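Local coordinates for phosphopantetheine adenylyltransferase (Archaeoglobus fulgidus, PDB 3DO8), which probably transfers an adenylyl group from ATP to 4'-phosphopantetheine, giving dephospho-CoA and pyrophosphate in coenzyme A biosynthesis, at the interface of chains A and B. Sequence-based numbering; all coordinates share one arbitrary frame. Chains: chain A/B, Phosphopantetheine adenylyltransferase.

The interface of chains A and B. Residues chain A 18, 123, 132-136; chain B 86-88, 104, 107, 113-116.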
ATOM      1  N   LYS A  18      -1.148   9.796  -4.614  1.00 12.91           N
ATOM      2  CA  LYS A  18      -0.585   8.808  -3.693  1.00 13.91           C
ATOM      3  C   LYS A  18      -0.880   7.397  -4.176  1.00 13.08           C
ATOM      4  O   LYS A  18      -0.008   6.523  -4.147  1.00 13.01           O
ATOM      5  CB  LYS A  18      -1.098   9.007  -2.283  1.00 14.14           C
ATOM      6  CG  LYS A  18      -0.633  10.301  -1.631  1.00 16.78           C
ATOM      7  CD  LYS A  18      -1.308  10.572  -0.293  1.00 19.10           C
ATOM      8  CE  LYS A  18      -0.568  11.683   0.471  1.00 22.60           C
ATOM      9  NZ  LYS A  18      -1.229  11.889   1.783  1.00 27.88           N
ATOM     10  N   MET A 123      -5.908  10.273   2.972  1.00 24.68           N
ATOM     11  CA  MET A 123      -6.171  11.500   3.765  1.00 26.89           C
ATOM     12  C   MET A 123      -6.726  12.677   2.968  1.00 28.23           C
ATOM     13  O   MET A 123      -6.170  13.798   2.961  1.00 29.78           O
ATOM     14  CB  MET A 123      -4.912  11.878   4.521  1.00 27.02           C
ATOM     15  CG  MET A 123      -4.526  10.794   5.534  1.00 27.90           C
ATOM     16  SD  MET A 123      -2.979  11.096   6.371  1.00 26.88           S
ATOM     17  CE  MET A 123      -1.815  11.253   5.039  1.00 29.23           C
ATOM     18  N   SER A 132      -3.004  17.611   6.024  1.00 41.27           N
ATOM     19  CA  SER A 132      -1.554  17.418   5.965  1.00 40.97           C
ATOM     20  C   SER A 132      -1.205  16.079   5.377  1.00 40.68           C
ATOM     21  O   SER A 132      -2.031  15.143   5.369  1.00 41.99           O
ATOM     22  CB  SER A 132      -0.942  17.359   7.365  1.00 41.61           C
ATOM     23  OG  SER A 132      -0.840  15.973   7.774  1.00 37.11           O
ATOM     24  N   SER A 133       0.041  15.980   4.928  1.00 39.36           N
ATOM     25  CA  SER A 133       0.760  14.703   4.945  1.00 37.48           C
ATOM     26  C   SER A 133       2.229  14.944   4.633  1.00 36.63           C
ATOM     27  O   SER A 133       2.584  15.938   3.972  1.00 35.35           O
ATOM     28  CB  SER A 133       0.154  13.669   3.988  1.00 38.16           C
ATOM     29  OG  SER A 133       0.047  14.177   2.673  1.00 39.15           O
ATOM     30  N   THR A 134       3.078  14.063   5.160  1.00 35.08           N
ATOM     31  CA  THR A 134       4.514  14.118   4.923  1.00 34.89           C
ATOM     32  C   THR A 134       4.745  14.051   3.412  1.00 34.89           C
ATOM     33  O   THR A 134       3.954  13.435   2.672  1.00 33.50           O
ATOM     34  CB  THR A 134       5.259  12.928   5.578  1.00 34.27           C
ATOM     35  OG1 THR A 134       4.600  11.717   5.209  1.00 31.71           O
ATOM     36  CG2 THR A 134       5.288  13.032   7.095  1.00 32.67           C
ATOM     37  N   ARG A 135       5.838  14.670   2.970  1.00 35.42           N
ATOM     38  CA  ARG A 135       6.176  14.697   1.561  1.00 35.80           C
ATOM     39  C   ARG A 135       6.528  13.282   1.122  1.00 35.19           C
ATOM     40  O   ARG A 135       7.125  12.509   1.894  1.00 33.59           O
ATOM     41  CB  ARG A 135       7.349  15.639   1.294  1.00 36.40           C
ATOM     42  CG  ARG A 135       7.696  15.759  -0.190  1.00 37.17           C
ATOM     43  CD  ARG A 135       8.564  16.995  -0.490  1.00 40.02           C
ATOM     44  NE  ARG A 135       8.497  17.379  -1.909  1.00 42.01           N
ATOM     45  CZ  ARG A 135       7.611  18.221  -2.454  1.00 44.41           C
ATOM     46  NH1 ARG A 135       6.676  18.825  -1.717  1.00 45.28           N
ATOM     47  NH2 ARG A 135       7.666  18.470  -3.763  1.00 45.26           N
ATOM     48  N   ILE A 136       6.100  12.934  -0.092  1.00 34.68           N
ATOM     49  CA  ILE A 136       6.506  11.694  -0.732  1.00 35.32           C
ATOM     50  C   ILE A 136       7.248  12.043  -2.020  1.00 35.33           C
ATOM     51  O   ILE A 136       6.727  12.777  -2.872  1.00 34.30           O
ATOM     52  CB  ILE A 136       5.317  10.800  -1.103  1.00 34.95           C
ATOM     53  CG1 ILE A 136       4.560  10.331   0.148  1.00 35.36           C
ATOM     54  CG2 ILE A 136       5.809   9.604  -1.898  1.00 33.98           C
ATOM     55  CD1 ILE A 136       3.093  10.023  -0.112  1.00 35.48           C
TER
ATOM     56  N   ASP B  86       9.917  12.013   9.552  1.00 24.84           N
ATOM     57  CA  ASP B  86       8.841  12.276   8.613  1.00 23.71           C
ATOM     58  C   ASP B  86       8.859  11.224   7.505  1.00 22.00           C
ATOM     59  O   ASP B  86       9.215  11.508   6.360  1.00 21.74           O
ATOM     60  CB  ASP B  86       8.955  13.680   8.034  1.00 23.66           C
ATOM     61  CG  ASP B  86       8.695  14.754   9.068  1.00 25.19           C
ATOM     62  OD1 ASP B  86       7.847  14.559   9.962  1.00 24.27           O
ATOM     63  OD2 ASP B  86       9.346  15.814   8.990  1.00 26.24           O
ATOM     64  N   PHE B  87       8.453  10.015   7.850  1.00 19.81           N
ATOM     65  CA  PHE B  87       8.386   8.941   6.867  1.00 19.35           C
ATOM     66  C   PHE B  87       7.397   9.255   5.747  1.00 18.22           C
ATOM     67  O   PHE B  87       6.380   9.921   6.008  1.00 18.36           O
ATOM     68  CB  PHE B  87       7.893   7.669   7.551  1.00 18.71           C
ATOM     69  CG  PHE B  87       8.878   7.075   8.507  1.00 19.12           C
ATOM     70  CD1 PHE B  87       9.975   6.385   8.034  1.00 18.91           C
ATOM     71  CD2 PHE B  87       8.693   7.190   9.874  1.00 21.71           C
ATOM     72  CE1 PHE B  87      10.888   5.836   8.903  1.00 20.93           C
ATOM     73  CE2 PHE B  87       9.607   6.623  10.755  1.00 20.04           C
ATOM     74  CZ  PHE B  87      10.698   5.947  10.269  1.00 20.41           C
ATOM     75  N   GLU B  88       7.679   8.749   4.530  1.00 17.08           N
ATOM     76  CA  GLU B  88       6.757   8.902   3.404  1.00 17.93           C
ATOM     77  C   GLU B  88       5.578   7.944   3.515  1.00 16.17           C
ATOM     78  O   GLU B  88       4.456   8.316   3.245  1.00 17.05           O
ATOM     79  CB  GLU B  88       7.437   8.616   2.056  1.00 17.44           C
ATOM     80  CG  GLU B  88       8.710   9.428   1.779  1.00 22.15           C
ATOM     81  CD  GLU B  88       9.307   9.195   0.390  1.00 23.20           C
ATOM     82  OE1 GLU B  88       9.097   8.118  -0.227  1.00 29.35           O
ATOM     83  OE2 GLU B  88       9.998  10.128  -0.091  1.00 29.63           O
ATOM     84  N   ASN B 104      -0.553   8.372  13.783  1.00 17.42           N
ATOM     85  CA  ASN B 104      -0.945   9.583  13.074  1.00 17.95           C
ATOM     86  C   ASN B 104      -1.737  10.551  13.940  1.00 17.95           C
ATOM     87  O   ASN B 104      -1.541  11.757  13.852  1.00 17.82           O
ATOM     88  CB  ASN B 104      -1.719   9.283  11.796  1.00 17.29           C
ATOM     89  CG  ASN B 104      -0.814   9.129  10.564  1.00 17.13           C
ATOM     90  OD1 ASN B 104      -1.263   8.647   9.515  1.00 19.57           O
ATOM     91  ND2 ASN B 104       0.442   9.528  10.687  1.00 12.79           N
ATOM     92  N   ARG B 107       0.942  12.211  16.017  1.00 17.94           N
ATOM     93  CA  ARG B 107       1.663  13.175  15.166  1.00 17.38           C
ATOM     94  C   ARG B 107       0.874  14.469  14.971  1.00 17.51           C
ATOM     95  O   ARG B 107       1.419  15.556  15.117  1.00 16.26           O
ATOM     96  CB  ARG B 107       1.999  12.540  13.791  1.00 16.29           C
ATOM     97  CG  ARG B 107       3.078  11.497  13.910  1.00 15.06           C
ATOM     98  CD  ARG B 107       3.484  10.876  12.556  1.00 16.15           C
ATOM     99  NE  ARG B 107       3.969  11.903  11.634  1.00 15.27           N
ATOM    100  CZ  ARG B 107       5.241  12.251  11.464  1.00 15.41           C
ATOM    101  NH1 ARG B 107       6.221  11.650  12.136  1.00 17.28           N
ATOM    102  NH2 ARG B 107       5.542  13.209  10.599  1.00 16.72           N
ATOM    103  N   ARG B 113       3.109  16.447  10.340  1.00 17.96           N
ATOM    104  CA  ARG B 113       2.302  15.958   9.224  1.00 19.57           C
ATOM    105  C   ARG B 113       2.056  14.480   9.425  1.00 17.81           C
ATOM    106  O   ARG B 113       2.929  13.774   9.846  1.00 16.82           O
ATOM    107  CB  ARG B 113       3.051  16.151   7.916  1.00 19.63           C
ATOM    108  CG  ARG B 113       3.263  17.604   7.500  1.00 24.31           C
ATOM    109  CD  ARG B 113       4.368  17.726   6.432  1.00 28.14           C
ATOM    110  NE  ARG B 113       5.693  17.528   7.034  1.00 34.11           N
ATOM    111  CZ  ARG B 113       6.791  17.113   6.397  1.00 37.02           C
ATOM    112  NH1 ARG B 113       6.797  16.815   5.087  1.00 38.07           N
ATOM    113  NH2 ARG B 113       7.909  16.986   7.097  1.00 38.69           N
ATOM    114  N   LYS B 114       0.854  14.029   9.113  1.00 17.27           N
ATOM    115  CA  LYS B 114       0.553  12.587   9.155  1.00 17.46           C
ATOM    116  C   LYS B 114       1.317  11.854   8.036  1.00 16.19           C
ATOM    117  O   LYS B 114       1.581  12.441   6.984  1.00 16.10           O
ATOM    118  CB  LYS B 114      -0.936  12.378   9.016  1.00 18.88           C
ATOM    119  CG  LYS B 114      -1.704  12.835  10.250  1.00 21.19           C
ATOM    120  CD  LYS B 114      -3.200  12.639  10.034  1.00 22.92           C
ATOM    121  CE  LYS B 114      -3.957  12.980  11.264  1.00 26.41           C
ATOM    122  NZ  LYS B 114      -5.437  12.866  11.091  1.00 29.07           N
ATOM    123  N   ILE B 115       1.658  10.597   8.295  1.00 14.80           N
ATOM    124  CA  ILE B 115       2.319   9.719   7.331  1.00 14.89           C
ATOM    125  C   ILE B 115       1.246   8.980   6.564  1.00 14.70           C
ATOM    126  O   ILE B 115       0.258   8.556   7.134  1.00 15.54           O
ATOM    127  CB  ILE B 115       3.260   8.705   8.021  1.00 15.61           C
ATOM    128  CG1 ILE B 115       4.254   9.421   8.977  1.00 16.99           C
ATOM    129  CG2 ILE B 115       3.983   7.849   6.964  1.00 16.12           C
ATOM    130  CD1 ILE B 115       4.934   8.527   9.991  1.00 17.03           C
ATOM    131  N   THR B 116       1.423   8.794   5.266  1.00 13.23           N
ATOM    132  CA  THR B 116       0.451   7.985   4.525  1.00 12.67           C
ATOM    133  C   THR B 116       0.574   6.531   4.954  1.00 12.12           C
ATOM    134  O   THR B 116       1.644   5.931   4.840  1.00 13.17           O
ATOM    135  CB  THR B 116       0.694   8.093   3.013  1.00 13.02           C
ATOM    136  OG1 THR B 116       0.608   9.471   2.592  1.00 13.34           O
ATOM    137  CG2 THR B 116      -0.308   7.255   2.214  1.00 14.01           C
TER
HETATM  138  O   HOH W   1       2.986  10.508   3.372  1.00 22.39           O
HETATM  139  O   HOH W   2       8.506  12.769   3.962  1.00 39.70           O
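In this homodimer interface a loop of chain A lies against two loop segments of chain B. It helps join the deposited dimer, which the structure alone does not show to be biological. A:Thr134 is the centre. Its backbone N donates to the carbonyl B:Lys114 O (2.9 Å, 159° at H). Its hydroxyl OG1 lies between its own backbone N and carbonyl carbon (chi1 50°) and donates to B:Phe87 O at 2.7 Å, in the carbonyl plane. The methyl CG2 packs on B:Asp86 CB at 3.8 Å. A water links the A:Thr134 hydroxyl to B:Glu88 O and to N and OG1 of B:Thr116. B:Lys114 N donates to the hydroxyl A:Ser132 OG at 2.9 Å. A:Met123 bends at chi3 (-57°) and crosses B:Lys114 obliquely, with SD 3.6 Å from CB. Extended A:Lys18 meets B:Thr116 tip to tip. Its bond to OG1 is weak, and A:Ser133 OG holds NZ better at 2.8 Å. B:Arg113, bent at chi3, runs along the backbone of A:Ser133 and A:Thr134, with CB 3.5 Å from A:Thr134 N. Within chain B, B:Arg107 uses NE and NH2 side-on to grip B:Arg113 O. Its NH2 forms a salt bridge with B:Asp86 OD1 (2.7 Å), and B:Arg113 NH2 forms one with OD2. This should stiffen the loops. A:Lys18 lies on helix 14-27, and A:Ser132 to A:Arg135 are the SSTR of the ISSTR motif of nucleotidyltransferases. They meet the loops before strands 89-92 and 116-120.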